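Probable exosome complex exonuclease 1 (Archaeoglobus fulgidus, PDB 3M7N) probably acts as the catalytic component of the archaeal exosome, degrading RNA from its 3' end and also able to synthesise heteromeric RNA tails. Local coordinates at residues Arg21-Leu26 against Asp168-Leu173; Ile29-Ser34 against Gly41-Glu46; Ala185-Ala190 against Gly208-Asp213. The protein carries 1 engineered substitution. One frame throughout, in Å; residues are numbered along the deposited sequence.

Interaction 1. Residues Arg21-Leu26 against Asp168-Leu173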
ATOM      1  N   ARG E  21     -34.805  31.917  12.329  1.00 39.87           N
ATOM      2  CA  ARG E  21     -34.555  31.573  13.724  1.00 38.95           C
ATOM      3  C   ARG E  21     -33.904  32.678  14.546  1.00 38.50           C
ATOM      4  O   ARG E  21     -33.442  33.700  14.014  1.00 37.54           O
ATOM      5  CB  ARG E  21     -33.792  30.247  13.859  1.00 41.95           C
ATOM      6  CG  ARG E  21     -32.664  30.067  12.898  1.00 45.76           C
ATOM      7  CD  ARG E  21     -32.507  28.609  12.527  1.00 36.76           C
ATOM      8  NE  ARG E  21     -31.475  27.962  13.315  1.00 40.29           N
ATOM      9  CZ  ARG E  21     -30.198  27.842  12.954  1.00 35.82           C
ATOM     10  NH1 ARG E  21     -29.364  27.226  13.773  1.00 34.27           N
ATOM     11  NH2 ARG E  21     -29.748  28.318  11.796  1.00 28.97           N
ATOM     12  N   LYS E  22     -33.909  32.473  15.857  1.00 35.88           N
ATOM     13  CA  LYS E  22     -33.278  33.403  16.777  1.00 40.21           C
ATOM     14  C   LYS E  22     -31.828  32.987  17.042  1.00 38.34           C
ATOM     15  O   LYS E  22     -31.421  31.874  16.720  1.00 34.93           O
ATOM     16  CB  LYS E  22     -34.056  33.484  18.103  1.00 43.45           C
ATOM     17  CG  LYS E  22     -35.320  34.355  18.066  1.00 49.04           C
ATOM     18  CD  LYS E  22     -36.559  33.573  17.639  1.00 51.85           C
ATOM     19  CE  LYS E  22     -37.852  34.393  17.811  1.00 59.19           C
ATOM     20  NZ  LYS E  22     -39.083  33.665  17.340  1.00 51.88           N
ATOM     21  N   PHE E  23     -31.070  33.889  17.652  1.00 35.35           N
ATOM     22  CA  PHE E  23     -29.670  33.660  17.923  1.00 37.13           C
ATOM     23  C   PHE E  23     -29.441  32.345  18.673  1.00 39.87           C
ATOM     24  O   PHE E  23     -28.415  31.693  18.476  1.00 36.60           O
ATOM     25  CB  PHE E  23     -29.068  34.850  18.686  1.00 39.00           C
ATOM     26  CG  PHE E  23     -29.317  34.818  20.173  1.00 43.26           C
ATOM     27  CD1 PHE E  23     -30.453  35.433  20.720  1.00 44.72           C
ATOM     28  CD2 PHE E  23     -28.408  34.189  21.031  1.00 37.85           C
ATOM     29  CE1 PHE E  23     -30.691  35.407  22.098  1.00 40.36           C
ATOM     30  CE2 PHE E  23     -28.629  34.163  22.409  1.00 39.43           C
ATOM     31  CZ  PHE E  23     -29.776  34.771  22.947  1.00 41.88           C
ATOM     32  N   ASP E  24     -30.391  31.943  19.513  1.00 37.23           N
ATOM     33  CA  ASP E  24     -30.199  30.747  20.333  1.00 34.86           C
ATOM     34  C   ASP E  24     -31.056  29.531  19.933  1.00 34.87           C
ATOM     35  O   ASP E  24     -31.271  28.628  20.736  1.00 31.80           O
ATOM     36  CB  ASP E  24     -30.419  31.079  21.807  1.00 38.98           C
ATOM     37  CG  ASP E  24     -31.861  31.503  22.114  1.00 45.23           C
ATOM     38  OD1 ASP E  24     -32.677  31.645  21.169  1.00 37.00           O
ATOM     39  OD2 ASP E  24     -32.172  31.687  23.319  1.00 44.39           O
ATOM     40  N   GLU E  25     -31.533  29.504  18.697  1.00 33.96           N
ATOM     41  CA  GLU E  25     -32.348  28.387  18.224  1.00 41.14           C
ATOM     42  C   GLU E  25     -31.613  27.399  17.298  1.00 36.82           C
ATOM     43  O   GLU E  25     -30.932  27.810  16.356  1.00 35.61           O
ATOM     44  CB  GLU E  25     -33.589  28.917  17.501  1.00 41.38           C
ATOM     45  CG  GLU E  25     -34.469  29.802  18.375  1.00 50.00           C
ATOM     46  CD  GLU E  25     -35.658  30.350  17.615  1.00 56.74           C
ATOM     47  OE1 GLU E  25     -36.584  30.892  18.271  1.00 63.72           O
ATOM     48  OE2 GLU E  25     -35.670  30.226  16.364  1.00 51.21           O
ATOM     49  N   LEU E  26     -31.780  26.105  17.567  1.00 34.90           N
ATOM     50  CA  LEU E  26     -31.265  25.037  16.704  1.00 36.46           C
ATOM     51  C   LEU E  26     -32.070  24.916  15.425  1.00 35.86           C
ATOM     52  O   LEU E  26     -33.245  25.292  15.383  1.00 30.88           O
ATOM     53  CB  LEU E  26     -31.331  23.674  17.413  1.00 31.67           C
ATOM     54  CG  LEU E  26     -30.478  23.473  18.662  1.00 33.34           C
ATOM     55  CD1 LEU E  26     -30.931  22.232  19.413  1.00 30.18           C
ATOM     56  CD2 LEU E  26     -28.999  23.399  18.296  1.00 31.31           C
ATOM     57  N   ASP E 168     -22.788  39.097  11.902  1.00 42.02           N
ATOM     58  CA  ASP E 168     -23.028  40.520  12.142  1.00 39.35           C
ATOM     59  C   ASP E 168     -22.666  40.892  13.556  1.00 41.03           C
ATOM     60  O   ASP E 168     -23.331  41.719  14.166  1.00 42.99           O
ATOM     61  CB  ASP E 168     -24.490  40.874  11.926  1.00 38.55           C
ATOM     62  CG  ASP E 168     -24.922  40.719  10.484  1.00 47.43           C
ATOM     63  OD1 ASP E 168     -26.143  40.614  10.256  1.00 52.23           O
ATOM     64  OD2 ASP E 168     -24.055  40.709   9.583  1.00 45.68           O
ATOM     65  N   GLY E 169     -21.626  40.269  14.088  1.00 37.94           N
ATOM     66  CA  GLY E 169     -21.149  40.618  15.409  1.00 34.70           C
ATOM     67  C   GLY E 169     -21.871  39.850  16.492  1.00 36.26           C
ATOM     68  O   GLY E 169     -21.548  39.973  17.667  1.00 38.73           O
ATOM     69  N   GLN E 170     -22.849  39.049  16.102  1.00 36.32           N
ATOM     70  CA  GLN E 170     -23.661  38.341  17.085  1.00 39.74           C
ATOM     71  C   GLN E 170     -23.389  36.837  17.081  1.00 36.54           C
ATOM     72  O   GLN E 170     -23.313  36.220  16.023  1.00 33.25           O
ATOM     73  CB  GLN E 170     -25.143  38.614  16.819  1.00 41.36           C
ATOM     74  CG  GLN E 170     -26.079  37.512  17.320  1.00 49.28           C
ATOM     75  CD  GLN E 170     -26.668  37.800  18.699  1.00 52.01           C
ATOM     76  OE1 GLN E 170     -26.202  37.269  19.722  1.00 50.23           O
ATOM     77  NE2 GLN E 170     -27.703  38.641  18.730  1.00 55.68           N
ATOM     78  N   LEU E 171     -23.231  36.262  18.270  1.00 36.66           N
ATOM     79  CA  LEU E 171     -23.111  34.815  18.417  1.00 32.68           C
ATOM     80  C   LEU E 171     -24.423  34.144  18.020  1.00 37.86           C
ATOM     81  O   LEU E 171     -25.508  34.581  18.415  1.00 36.99           O
ATOM     82  CB  LEU E 171     -22.754  34.433  19.855  1.00 28.02           C
ATOM     83  CG  LEU E 171     -21.291  34.152  20.215  1.00 36.73           C
ATOM     84  CD1 LEU E 171     -20.306  34.852  19.294  1.00 34.06           C
ATOM     85  CD2 LEU E 171     -21.027  34.521  21.659  1.00 34.77           C
ATOM     86  N   VAL E 172     -24.338  33.086  17.225  1.00 34.86           N
ATOM     87  CA  VAL E 172     -25.546  32.348  16.902  1.00 30.91           C
ATOM     88  C   VAL E 172     -25.311  30.874  17.124  1.00 32.25           C
ATOM     89  O   VAL E 172     -24.192  30.391  16.973  1.00 35.19           O
ATOM     90  CB  VAL E 172     -26.018  32.630  15.480  1.00 30.19           C
ATOM     91  CG1 VAL E 172     -26.354  34.118  15.324  1.00 33.64           C
ATOM     92  CG2 VAL E 172     -24.951  32.220  14.478  1.00 35.42           C
ATOM     93  N   LEU E 173     -26.367  30.161  17.494  1.00 33.12           N
ATOM     94  CA  LEU E 173     -26.280  28.731  17.739  1.00 31.45           C
ATOM     95  C   LEU E 173     -26.513  27.959  16.451  1.00 32.67           C
ATOM     96  O   LEU E 173     -27.462  28.253  15.736  1.00 30.62           O
ATOM     97  CB  LEU E 173     -27.333  28.335  18.763  1.00 31.80           C
ATOM     98  CG  LEU E 173     -27.419  26.862  19.146  1.00 35.68           C
ATOM     99  CD1 LEU E 173     -26.114  26.363  19.746  1.00 23.20           C
ATOM    100  CD2 LEU E 173     -28.585  26.688  20.115  1.00 30.74           C
TER
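A type I beta turn, K22-E25, sets F23 and D24 against V172 and L173 on the edge of the four-stranded antiparallel sheet in the second RNase PH family domain. The turn belongs to the loop leading into strand 29-33, and strand 170-173 is outermost in the sheet within this chain. L173 turns its N-H to the loop. L173 N donates to F23 O at 2.7 Å, nearly along the C=O axis. V172 CA adds a CA-H...O contact to the same F23 O at 3.3 Å. One carbonyl thus takes two neighbours from the edge strand.

A methyl of L173 lies against the backbone of the turn. The CG of L173 is anti to the backbone N (chi1 179°), and its branch CD2 lies 3.4 Å from D24 O. The apolar part of the contact is the pair L26 and L173, whose side chains cross at a slant. L26 CD2 is 3.8 Å from L173 CD2 and nearly as close to L173 CG. L26 also packs on helix 212-248, and D24 makes a salt bridge with K224 of that helix.

F23 meets the strand through its CB, which lies 3.6 Å from L171 O, while the ring itself extends past the strand. D24 CB lies over one face of the ring, near its margin.

The R21 side chain bends at chi2 and chi3 and brings its guanidinium close to several carbonyls. It donates a hydrogen bond to D174 O and forms a salt bridge with D19. The bonds from R21 NE and R21 NH1 to E25 O are weak, each 3.1 Å long.

Interaction 2. Residues Ile29-Ser34 against Gly41-Glu46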
ATOM      1  N   ILE E  29     -34.242  19.052  13.710  1.00 33.86           N
ATOM      2  CA  ILE E  29     -33.436  17.870  13.888  1.00 32.53           C
ATOM      3  C   ILE E  29     -34.332  16.642  13.915  1.00 39.31           C
ATOM      4  O   ILE E  29     -35.423  16.683  14.480  1.00 38.28           O
ATOM      5  CB  ILE E  29     -32.639  17.981  15.195  1.00 31.13           C
ATOM      6  CG1 ILE E  29     -31.464  18.933  14.999  1.00 33.19           C
ATOM      7  CG2 ILE E  29     -32.139  16.640  15.670  1.00 35.12           C
ATOM      8  CD1 ILE E  29     -30.700  19.208  16.266  1.00 32.47           C
ATOM      9  N   LYS E  30     -33.877  15.565  13.273  1.00 35.50           N
ATOM     10  CA  LYS E  30     -34.532  14.261  13.337  1.00 32.52           C
ATOM     11  C   LYS E  30     -33.463  13.205  13.606  1.00 36.81           C
ATOM     12  O   LYS E  30     -32.394  13.225  12.982  1.00 37.52           O
ATOM     13  CB  LYS E  30     -35.249  13.952  12.023  1.00 33.49           C
ATOM     14  CG  LYS E  30     -36.085  12.681  12.064  1.00 45.06           C
ATOM     15  CD  LYS E  30     -36.233  12.012  10.681  1.00 53.68           C
ATOM     16  CE  LYS E  30     -36.607  10.518  10.815  1.00 55.50           C
ATOM     17  NZ  LYS E  30     -36.528   9.746   9.534  1.00 55.12           N
ATOM     18  N   ILE E  31     -33.734  12.294  14.535  1.00 31.00           N
ATOM     19  CA  ILE E  31     -32.785  11.249  14.889  1.00 30.18           C
ATOM     20  C   ILE E  31     -33.497   9.903  14.917  1.00 37.65           C
ATOM     21  O   ILE E  31     -34.487   9.737  15.621  1.00 32.92           O
ATOM     22  CB  ILE E  31     -32.183  11.458  16.297  1.00 29.44           C
ATOM     23  CG1 ILE E  31     -31.605  12.864  16.445  1.00 32.20           C
ATOM     24  CG2 ILE E  31     -31.121  10.383  16.609  1.00 26.79           C
ATOM     25  CD1 ILE E  31     -30.857  13.072  17.742  1.00 28.43           C
ATOM     26  N   GLU E  32     -32.975   8.935  14.171  1.00 37.80           N
ATOM     27  CA  GLU E  32     -33.522   7.585  14.203  1.00 36.95           C
ATOM     28  C   GLU E  32     -32.439   6.509  14.338  1.00 36.15           C
ATOM     29  O   GLU E  32     -31.496   6.448  13.549  1.00 38.74           O
ATOM     30  CB  GLU E  32     -34.418   7.323  12.980  1.00 36.43           C
ATOM     31  CG  GLU E  32     -35.044   5.931  13.003  1.00 46.28           C
ATOM     32  CD  GLU E  32     -35.864   5.613  11.763  1.00 61.83           C
ATOM     33  OE1 GLU E  32     -36.184   6.549  10.987  1.00 66.06           O
ATOM     34  OE2 GLU E  32     -36.186   4.416  11.568  1.00 62.78           O
ATOM     35  N   ALA E  33     -32.595   5.656  15.339  1.00 34.18           N
ATOM     36  CA  ALA E  33     -31.671   4.566  15.588  1.00 35.88           C
ATOM     37  C   ALA E  33     -32.089   3.268  14.865  1.00 39.30           C
ATOM     38  O   ALA E  33     -33.255   3.102  14.524  1.00 37.89           O
ATOM     39  CB  ALA E  33     -31.552   4.334  17.091  1.00 36.87           C
ATOM     40  N   SER E  34     -31.125   2.362  14.644  1.00 39.41           N
ATOM     41  CA  SER E  34     -31.339   1.082  13.941  1.00 34.84           C
ATOM     42  C   SER E  34     -32.011   1.261  12.604  1.00 35.84           C
ATOM     43  O   SER E  34     -33.158   0.864  12.440  1.00 42.03           O
ATOM     44  CB  SER E  34     -32.193   0.113  14.761  1.00 34.90           C
ATOM     45  OG  SER E  34     -31.691  -0.029  16.075  1.00 47.18           O
ATOM     46  N   GLY E  41     -24.671  -1.260  14.881  1.00 31.94           N
ATOM     47  CA  GLY E  41     -25.443  -0.137  15.363  1.00 35.38           C
ATOM     48  C   GLY E  41     -25.497   0.958  14.321  1.00 34.26           C
ATOM     49  O   GLY E  41     -24.569   1.129  13.530  1.00 30.30           O
ATOM     50  N   SER E  42     -26.582   1.712  14.308  1.00 31.18           N
ATOM     51  CA  SER E  42     -26.716   2.733  13.284  1.00 31.12           C
ATOM     52  C   SER E  42     -27.623   3.868  13.701  1.00 33.12           C
ATOM     53  O   SER E  42     -28.396   3.758  14.655  1.00 33.42           O
ATOM     54  CB  SER E  42     -27.261   2.110  12.005  1.00 34.94           C
ATOM     55  OG  SER E  42     -28.432   1.363  12.279  1.00 33.26           O
ATOM     56  N   CYS E  43     -27.548   4.954  12.948  1.00 32.57           N
ATOM     57  CA  CYS E  43     -28.385   6.101  13.204  1.00 29.98           C
ATOM     58  C   CYS E  43     -28.505   6.929  11.950  1.00 28.41           C
ATOM     59  O   CYS E  43     -27.495   7.241  11.326  1.00 28.58           O
ATOM     60  CB  CYS E  43     -27.794   6.944  14.340  1.00 33.44           C
ATOM     61  SG  CYS E  43     -28.589   8.574  14.590  1.00 33.82           S
ATOM     62  N   TYR E  44     -29.740   7.256  11.570  1.00 27.02           N
ATOM     63  CA  TYR E  44     -29.981   8.297  10.573  1.00 30.75           C
ATOM     64  C   TYR E  44     -30.357   9.614  11.284  1.00 31.07           C
ATOM     65  O   TYR E  44     -31.130   9.623  12.235  1.00 34.48           O
ATOM     66  CB  TYR E  44     -31.048   7.890   9.550  1.00 29.86           C
ATOM     67  CG  TYR E  44     -31.375   8.997   8.564  1.00 30.47           C
ATOM     68  CD1 TYR E  44     -30.527   9.289   7.502  1.00 32.14           C
ATOM     69  CD2 TYR E  44     -32.519   9.754   8.701  1.00 26.48           C
ATOM     70  CE1 TYR E  44     -30.827  10.321   6.597  1.00 32.81           C
ATOM     71  CE2 TYR E  44     -32.823  10.780   7.810  1.00 31.15           C
ATOM     72  CZ  TYR E  44     -31.972  11.063   6.766  1.00 31.52           C
ATOM     73  OH  TYR E  44     -32.276  12.072   5.880  1.00 32.25           O
ATOM     74  N   LEU E  45     -29.789  10.721  10.828  1.00 25.30           N
ATOM     75  CA  LEU E  45     -29.846  11.962  11.572  1.00 26.34           C
ATOM     76  C   LEU E  45     -29.950  13.079  10.577  1.00 30.63           C
ATOM     77  O   LEU E  45     -29.224  13.108   9.582  1.00 32.49           O
ATOM     78  CB  LEU E  45     -28.578  12.125  12.390  1.00 26.78           C
ATOM     79  CG  LEU E  45     -28.179  13.226  13.389  1.00 26.49           C
ATOM     80  CD1 LEU E  45     -28.358  14.652  12.868  1.00 24.10           C
ATOM     81  CD2 LEU E  45     -28.756  13.017  14.777  1.00 26.32           C
ATOM     82  N   GLU E  46     -30.890  13.975  10.833  1.00 32.38           N
ATOM     83  CA  GLU E  46     -30.974  15.223  10.109  1.00 34.46           C
ATOM     84  C   GLU E  46     -30.696  16.371  11.082  1.00 34.81           C
ATOM     85  O   GLU E  46     -30.965  16.283  12.288  1.00 31.84           O
ATOM     86  CB  GLU E  46     -32.344  15.364   9.444  1.00 30.72           C
ATOM     87  CG  GLU E  46     -32.543  14.449   8.240  1.00 34.68           C
ATOM     88  CD  GLU E  46     -33.960  14.509   7.669  1.00 42.45           C
ATOM     89  OE1 GLU E  46     -34.313  13.642   6.839  1.00 34.79           O
ATOM     90  OE2 GLU E  46     -34.728  15.420   8.061  1.00 44.39           O
TER
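I31 and L45 sit side by side across the beta hairpin of strands 29-33 and 41-47. Segments 29-33 and 41-46 of these strands run antiparallel at 177°, with axes 4.6 Å apart. The hairpin opens the five-stranded mixed sheet of the first RNase PH family domain, and strand 29-33 is outermost within this chain. K30 with E46 and E32 with Y44 are hydrogen-bonded pairs. I31 with L45 and A33 with C43 are non-hydrogen-bonded pairs. The bond from E46 N to K30 O is short, 2.7 Å, and that from E32 N to Y44 O is 2.8 Å.

The tight face carries I31, A33, C43 and L45. The side chains of I31 and L45 point the same way. L45 CD2 is 3.3 Å from I31 CG1, a close fit. I31 CG2 is anti to the backbone N, and from there it reaches C43 SG at 3.7 Å. Helices 136-150 and 212-248 cover this face: V146 touches I31, A33 and C43, and M232 and A236 touch I31. An alanine in place of I31 would probably open a gap between L45, C43 and the two helices, leaving L45 CD2 without its close partner.

The other face is looser and polar. K30, E32, Y44 and E46 stand on it, partly or fully open to solvent. K30 extends across Y44 at about a right angle, its NZ 4.1 Å from Y44 CD2. K30 NZ forms a salt bridge with E32 OE1 at 3.5 Å, alongside on the same strand. The tyrosine is tied at its tip: Y44 OH donates to E46 OE1 at 2.7 Å, in the plane of the ring, using the anti lone pair of that oxygen.

Interaction 3. Residues Ala185-Ala190 against Gly208-Asp213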
ATOM      1  N   ALA E 185     -17.045  33.867  12.320  1.00 28.51           N
ATOM      2  CA  ALA E 185     -16.424  32.795  13.070  1.00 26.91           C
ATOM      3  C   ALA E 185     -17.268  31.522  13.072  1.00 30.45           C
ATOM      4  O   ALA E 185     -18.475  31.569  12.910  1.00 30.17           O
ATOM      5  CB  ALA E 185     -16.129  33.255  14.486  1.00 27.18           C
ATOM      6  N   ASP E 186     -16.617  30.382  13.248  1.00 30.92           N
ATOM      7  CA  ASP E 186     -17.310  29.107  13.288  1.00 31.95           C
ATOM      8  C   ASP E 186     -16.588  28.203  14.280  1.00 31.28           C
ATOM      9  O   ASP E 186     -15.368  28.008  14.200  1.00 30.95           O
ATOM     10  CB  ASP E 186     -17.353  28.486  11.887  1.00 34.45           C
ATOM     11  CG  ASP E 186     -18.129  27.173  11.845  1.00 38.43           C
ATOM     12  OD1 ASP E 186     -17.774  26.304  11.025  1.00 47.08           O
ATOM     13  OD2 ASP E 186     -19.078  26.996  12.637  1.00 41.91           O
ATOM     14  N   MET E 187     -17.337  27.646  15.223  1.00 33.10           N
ATOM     15  CA  MET E 187     -16.715  26.962  16.341  1.00 27.43           C
ATOM     16  C   MET E 187     -17.484  25.723  16.810  1.00 31.23           C
ATOM     17  O   MET E 187     -18.307  25.787  17.728  1.00 25.85           O
ATOM     18  CB  MET E 187     -16.512  27.949  17.480  1.00 28.60           C
ATOM     19  CG  MET E 187     -15.746  27.394  18.664  1.00 29.52           C
ATOM     20  SD  MET E 187     -15.470  28.678  19.900  1.00 38.87           S
ATOM     21  CE  MET E 187     -14.677  27.713  21.184  1.00 27.85           C
ATOM     22  N   PRO E 188     -17.204  24.577  16.170  1.00 31.33           N
ATOM     23  CA  PRO E 188     -17.814  23.302  16.558  1.00 29.00           C
ATOM     24  C   PRO E 188     -17.348  22.841  17.933  1.00 25.97           C
ATOM     25  O   PRO E 188     -16.175  22.989  18.246  1.00 27.92           O
ATOM     26  CB  PRO E 188     -17.322  22.327  15.471  1.00 30.57           C
ATOM     27  CG  PRO E 188     -16.162  23.009  14.810  1.00 28.94           C
ATOM     28  CD  PRO E 188     -16.463  24.474  14.903  1.00 28.68           C
ATOM     29  N   PHE E 189     -18.268  22.306  18.738  1.00 26.99           N
ATOM     30  CA  PHE E 189     -17.942  21.675  20.022  1.00 28.30           C
ATOM     31  C   PHE E 189     -18.534  20.280  20.039  1.00 26.13           C
ATOM     32  O   PHE E 189     -19.456  19.978  19.283  1.00 27.51           O
ATOM     33  CB  PHE E 189     -18.608  22.397  21.214  1.00 25.42           C
ATOM     34  CG  PHE E 189     -18.236  23.833  21.362  1.00 28.63           C
ATOM     35  CD1 PHE E 189     -18.827  24.805  20.564  1.00 25.49           C
ATOM     36  CD2 PHE E 189     -17.329  24.228  22.336  1.00 29.46           C
ATOM     37  CE1 PHE E 189     -18.498  26.133  20.726  1.00 29.47           C
ATOM     38  CE2 PHE E 189     -16.997  25.563  22.498  1.00 26.01           C
ATOM     39  CZ  PHE E 189     -17.587  26.512  21.693  1.00 30.39           C
ATOM     40  N   ALA E 190     -18.039  19.447  20.945  1.00 26.32           N
ATOM     41  CA  ALA E 190     -18.780  18.266  21.356  1.00 26.50           C
ATOM     42  C   ALA E 190     -18.451  18.059  22.815  1.00 29.23           C
ATOM     43  O   ALA E 190     -17.327  18.327  23.243  1.00 26.73           O
ATOM     44  CB  ALA E 190     -18.397  17.057  20.545  1.00 26.06           C
ATOM     45  N   GLY E 208     -11.840  31.934  12.582  1.00 30.63           N
ATOM     46  CA  GLY E 208     -12.457  33.209  12.329  1.00 29.72           C
ATOM     47  C   GLY E 208     -11.833  34.264  13.221  1.00 33.74           C
ATOM     48  O   GLY E 208     -10.614  34.303  13.386  1.00 34.31           O
ATOM     49  N   ARG E 209     -12.670  35.109  13.811  1.00 27.68           N
ATOM     50  CA  ARG E 209     -12.178  36.190  14.640  1.00 32.06           C
ATOM     51  C   ARG E 209     -13.154  36.446  15.772  1.00 32.50           C
ATOM     52  O   ARG E 209     -14.267  36.906  15.534  1.00 35.14           O
ATOM     53  CB  ARG E 209     -12.011  37.447  13.786  1.00 32.10           C
ATOM     54  CG  ARG E 209     -10.989  38.428  14.299  1.00 34.40           C
ATOM     55  CD  ARG E 209     -10.902  39.635  13.373  1.00 41.69           C
ATOM     56  NE  ARG E 209      -9.835  39.533  12.371  1.00 36.91           N
ATOM     57  CZ  ARG E 209     -10.023  39.550  11.053  1.00 41.42           C
ATOM     58  NH1 ARG E 209      -8.979  39.479  10.227  1.00 37.16           N
ATOM     59  NH2 ARG E 209     -11.250  39.642  10.554  1.00 42.66           N
ATOM     60  N   MET E 210     -12.749  36.129  16.996  1.00 30.72           N
ATOM     61  CA  MET E 210     -13.605  36.330  18.161  1.00 33.19           C
ATOM     62  C   MET E 210     -12.801  36.912  19.322  1.00 33.03           C
ATOM     63  O   MET E 210     -11.599  36.644  19.448  1.00 30.68           O
ATOM     64  CB  MET E 210     -14.219  35.005  18.620  1.00 28.41           C
ATOM     65  CG  MET E 210     -15.178  34.345  17.670  1.00 28.92           C
ATOM     66  SD  MET E 210     -15.542  32.647  18.230  1.00 38.91           S
ATOM     67  CE  MET E 210     -16.459  33.006  19.722  1.00 35.69           C
ATOM     68  N   THR E 211     -13.465  37.664  20.199  1.00 31.10           N
ATOM     69  CA  THR E 211     -12.781  38.183  21.387  1.00 29.20           C
ATOM     70  C   THR E 211     -12.726  37.101  22.438  1.00 31.99           C
ATOM     71  O   THR E 211     -13.524  36.153  22.408  1.00 33.59           O
ATOM     72  CB  THR E 211     -13.492  39.419  22.013  1.00 33.73           C
ATOM     73  OG1 THR E 211     -14.755  39.013  22.558  1.00 35.88           O
ATOM     74  CG2 THR E 211     -13.700  40.541  20.971  1.00 25.88           C
ATOM     75  N   ARG E 212     -11.774  37.232  23.361  1.00 28.65           N
ATOM     76  CA  ARG E 212     -11.719  36.352  24.511  1.00 29.17           C
ATOM     77  C   ARG E 212     -13.129  36.195  25.118  1.00 35.09           C
ATOM     78  O   ARG E 212     -13.565  35.064  25.365  1.00 31.82           O
ATOM     79  CB  ARG E 212     -10.716  36.888  25.537  1.00 29.23           C
ATOM     80  CG  ARG E 212     -10.597  36.056  26.805  1.00 34.78           C
ATOM     81  CD  ARG E 212     -11.545  36.555  27.909  1.00 35.40           C
ATOM     82  NE  ARG E 212     -11.152  36.091  29.245  1.00 32.91           N
ATOM     83  CZ  ARG E 212     -11.800  36.388  30.369  1.00 32.38           C
ATOM     84  NH1 ARG E 212     -11.364  35.924  31.532  1.00 25.17           N
ATOM     85  NH2 ARG E 212     -12.884  37.151  30.329  1.00 31.91           N
ATOM     86  N   ASP E 213     -13.840  37.318  25.329  1.00 27.15           N
ATOM     87  CA  ASP E 213     -15.186  37.278  25.905  1.00 31.34           C
ATOM     88  C   ASP E 213     -16.154  36.514  25.010  1.00 31.77           C
ATOM     89  O   ASP E 213     -16.936  35.702  25.499  1.00 33.77           O
ATOM     90  CB  ASP E 213     -15.761  38.688  26.160  1.00 33.02           C
ATOM     91  CG  ASP E 213     -15.139  39.384  27.369  1.00 32.73           C
ATOM     92  OD1 ASP E 213     -14.471  38.715  28.178  1.00 33.87           O
ATOM     93  OD2 ASP E 213     -15.319  40.614  27.501  1.00 36.55           O
TER
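R212 NH2 donates to D213 OD1 at 3.1 Å, a salt bridge in the guanidinium plane, at the start of helix 212-248, a few residues beyond G208 and M210, which touch A185. The R212 guanidinium also bridges to D243 of the neighbouring exosome exonuclease 2 chain, and T211 is the N-cap of the helix. Segment 208-213 thus turns from the end of the antiparallel sheet of the second RNase PH family domain into that helix. After the corner at G208, the short strand 209-210 pairs antiparallel with a strand of the exonuclease 2 chain.

A185, on strand 185-194, pairs with G208 as a non-hydrogen-bonded antiparallel pair. Their CA atoms are 4.1 Å apart. A CB on G208 would clash with A185 CA, and with the backbone turned as it is here it would also press on the preceding carbonyl O. The side chain of D186 points away from segment 208-213 and packs on a phosphate of the bound RNA.

Beyond that point the contact is apolar. The M210 side chain points toward strand 185-194. With M210 CG anti to its carbonyl carbon (chi1 -65°), A185 CB touches it at 3.5 Å. The extended M187 brings its SD 4.3 Å from M210 SD.

In the fold
Interaction 2 is nested in the chain loop that interaction 1 closes, and interaction 3 follows both. Residues 21-26 lead into strand 29-33, yet the centres of interactions 1 and 2 are about 25 Å apart. The centres of interactions 1 and 3 are about 13 Å apart; both reach the same four-stranded sheet and they touch through L171 CD1 and M210 CE. Interactions 2 and 3 have centres about 28 Å apart, on opposite sides of the chain's centre, in the first and second RNase PH family domains respectively. Helix 212-248 relates all three: it begins in interaction 3, packs on L26 of interaction 1 and covers I31 of interaction 2. One long helix thus spans both domains, from the exonuclease 2 interface to the hairpin of strands 29-33 and 41-47.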